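Local structure of NAD-dependent epimerase/dehydratase (Bacteroides thetaiotaomicron, 3DHN) at residues E143-F148 and I155-F160. The protein is a putative NAD(P)-dependent epimerase, dehydratase or reductase with a Rossmann-type fold, whose substrate and reaction are not established. Residues are numbered along the deposited sequence; the frame is centred on the assembly and turned at random.
Sequences EFYLNF and IDWVFF
Y145 on the helix packs against the aromatic side chains of W157 and F159, and all three residues direct their CB atoms at the opposing segment. Y145 CB sits over one face of the F159 ring, above the rim rather than the middle, as a CH-pi contact 19° off the ring normal. The nearest ring atom is F159 CE2, 3.7 Å from Y145 CB. Beyond CB the planes of the two rings are within 2° of each other, but the centroids lie 5.0 Å apart, leaving little ring-on-ring overlap. Farther along the phenol, W157 CH2 lies 3.8 Å from Y145 CE1, at the edge of the tyrosine ring and near its plane, and the two side chains cross at about a right angle. With CG anti to the backbone N (chi1 160°), the Y145 ring is set alongside F159, with CE1 at the indole. The indole is tied by a hydrogen bond from W157 NE1 to E152 O in the short connection between helix 135-149 and strand 156-161. Cutting Y145 back to an alanine here would keep CB over F159 but would probably leave the side of that ring and W157 CH2 without their packing partner. R214 of strand 213-218 touches both Y145 and F159, while M109 of strand 106-110 packs on F159. Helix 135-149 is thus joined by apolar packing to one face of the Rossmann-type sheet, where strand 156-161 runs between 106-110 and 213-218.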
loop_
_atom_site.group_PDB
_atom_site.type_symbol
_atom_site.label_atom_id
_atom_site.label_comp_id
_atom_site.label_asym_id
_atom_site.label_seq_id
_atom_site.Cartn_x
_atom_site.Cartn_y
_atom_site.Cartn_z
ATOM N N GLU A 143 4.302 11.064 7.687
ATOM C CA GLU A 143 5.196 11.109 8.838
ATOM C C GLU A 143 5.687 9.722 9.231
ATOM O O GLU A 143 6.811 9.562 9.708
ATOM C CB GLU A 143 4.500 11.770 10.029
ATOM C CG GLU A 143 5.343 12.848 10.688
ATOM C CD GLU A 143 5.334 14.155 9.908
ATOM O OE1 GLU A 143 4.495 15.032 10.221
ATOM O OE2 GLU A 143 6.153 14.302 8.975
ATOM N N PHE A 144 4.847 8.713 9.040
ATOM C CA PHE A 144 5.251 7.353 9.371
ATOM C C PHE A 144 6.440 6.934 8.511
ATOM O O PHE A 144 7.419 6.398 9.016
ATOM C CB PHE A 144 4.104 6.369 9.146
ATOM C CG PHE A 144 4.473 4.952 9.454
ATOM C CD1 PHE A 144 4.764 4.569 10.763
ATOM C CD2 PHE A 144 4.575 4.008 8.440
ATOM C CE1 PHE A 144 5.155 3.268 11.054
ATOM C CE2 PHE A 144 4.968 2.700 8.722
ATOM C CZ PHE A 144 5.261 2.332 10.030
ATOM N N TYR A 145 6.342 7.181 7.208
ATOM C CA TYR A 145 7.403 6.836 6.268
ATOM C C TYR A 145 8.677 7.606 6.592
ATOM O O TYR A 145 9.745 7.022 6.784
ATOM C CB TYR A 145 6.948 7.150 4.832
ATOM C CG TYR A 145 8.063 7.304 3.808
ATOM C CD1 TYR A 145 8.897 6.232 3.488
ATOM C CD2 TYR A 145 8.292 8.530 3.176
ATOM C CE1 TYR A 145 9.940 6.375 2.569
ATOM C CE2 TYR A 145 9.333 8.688 2.247
ATOM C CZ TYR A 145 10.154 7.603 1.955
ATOM O OH TYR A 145 11.194 7.741 1.068
ATOM N N LEU A 146 8.544 8.922 6.670
ATOM C CA LEU A 146 9.672 9.810 6.936
ATOM C C LEU A 146 10.383 9.611 8.271
ATOM O O LEU A 146 11.616 9.639 8.332
ATOM C CB LEU A 146 9.197 11.262 6.844
ATOM C CG LEU A 146 9.617 12.181 5.694
ATOM C CD1 LEU A 146 10.003 11.389 4.453
ATOM C CD2 LEU A 146 8.470 13.143 5.410
ATOM N N ASN A 147 9.619 9.411 9.339
ATOM C CA ASN A 147 10.221 9.275 10.662
ATOM C C ASN A 147 10.379 7.862 11.211
ATOM O O ASN A 147 11.025 7.672 12.242
ATOM C CB ASN A 147 9.452 10.140 11.668
ATOM C CG ASN A 147 9.418 11.618 11.271
ATOM O OD1 ASN A 147 10.432 12.190 10.859
ATOM N ND2 ASN A 147 8.253 12.242 11.409
ATOM N N PHE A 148 9.795 6.873 10.541
ATOM C CA PHE A 148 9.921 5.498 11.001
ATOM C C PHE A 148 10.460 4.544 9.943
ATOM O O PHE A 148 11.464 3.869 10.174
ATOM C CB PHE A 148 8.583 4.971 11.528
ATOM C CG PHE A 148 8.153 5.600 12.823
ATOM C CD1 PHE A 148 7.379 6.757 12.827
ATOM C CD2 PHE A 148 8.541 5.047 14.041
ATOM C CE1 PHE A 148 6.992 7.356 14.028
ATOM C CE2 PHE A 148 8.160 5.636 15.252
ATOM C CZ PHE A 148 7.384 6.790 15.244
ATOM N N ILE A 155 13.990 -5.455 7.991
ATOM C CA ILE A 155 13.050 -6.113 7.093
ATOM C C ILE A 155 13.153 -5.452 5.723
ATOM O O ILE A 155 13.565 -4.298 5.619
ATOM C CB ILE A 155 11.585 -6.006 7.602
ATOM C CG1 ILE A 155 10.680 -6.925 6.776
ATOM C CG2 ILE A 155 11.092 -4.558 7.510
ATOM C CD1 ILE A 155 9.274 -7.058 7.339
ATOM N N ASP A 156 12.814 -6.181 4.665
ATOM C CA ASP A 156 12.856 -5.584 3.334
ATOM C C ASP A 156 11.486 -4.973 3.056
ATOM O O ASP A 156 10.559 -5.658 2.626
ATOM C CB ASP A 156 13.210 -6.626 2.267
ATOM C CG ASP A 156 13.190 -6.045 0.862
ATOM O OD1 ASP A 156 13.214 -4.798 0.732
ATOM O OD2 ASP A 156 13.160 -6.826 -0.115
ATOM N N TRP A 157 11.361 -3.677 3.330
ATOM C CA TRP A 157 10.103 -2.963 3.140
ATOM C C TRP A 157 10.061 -2.159 1.853
ATOM O O TRP A 157 11.093 -1.777 1.305
ATOM C CB TRP A 157 9.846 -2.009 4.312
ATOM C CG TRP A 157 10.924 -0.958 4.492
ATOM C CD1 TRP A 157 12.088 -1.091 5.189
ATOM C CD2 TRP A 157 10.940 0.366 3.936
ATOM N NE1 TRP A 157 12.831 0.066 5.104
ATOM C CE2 TRP A 157 12.149 0.976 4.341
ATOM C CE3 TRP A 157 10.053 1.094 3.132
ATOM C CZ2 TRP A 157 12.493 2.280 3.973
ATOM C CZ3 TRP A 157 10.398 2.393 2.762
ATOM C CH2 TRP A 157 11.607 2.971 3.184
ATOM N N VAL A 158 8.848 -1.897 1.386
ATOM C CA VAL A 158 8.622 -1.104 0.184
ATOM C C VAL A 158 7.359 -0.289 0.451
ATOM O O VAL A 158 6.306 -0.845 0.785
ATOM C CB VAL A 158 8.402 -1.998 -1.065
ATOM C CG1 VAL A 158 8.147 -1.135 -2.283
ATOM C CG2 VAL A 158 9.622 -2.868 -1.316
ATOM N N PHE A 159 7.476 1.031 0.335
ATOM C CA PHE A 159 6.357 1.952 0.547
ATOM C C PHE A 159 5.951 2.410 -0.860
ATOM O O PHE A 159 6.729 3.077 -1.548
ATOM C CB PHE A 159 6.846 3.143 1.389
ATOM C CG PHE A 159 5.759 4.055 1.882
ATOM C CD1 PHE A 159 4.849 3.626 2.850
ATOM C CD2 PHE A 159 5.700 5.382 1.448
ATOM C CE1 PHE A 159 3.898 4.514 3.388
ATOM C CE2 PHE A 159 4.763 6.275 1.969
ATOM C CZ PHE A 159 3.855 5.842 2.948
ATOM N N PHE A 160 4.742 2.060 -1.293
ATOM C CA PHE A 160 4.292 2.417 -2.641
ATOM C C PHE A 160 3.349 3.629 -2.660
ATOM O O PHE A 160 2.153 3.516 -2.385
ATOM C CB PHE A 160 3.632 1.181 -3.281
ATOM C CG PHE A 160 3.372 1.297 -4.770
ATOM C CD1 PHE A 160 4.005 2.265 -5.543
ATOM C CD2 PHE A 160 2.496 0.404 -5.402
ATOM C CE1 PHE A 160 3.769 2.352 -6.923
ATOM C CE2 PHE A 160 2.255 0.479 -6.775
ATOM C CZ PHE A 160 2.893 1.454 -7.539
#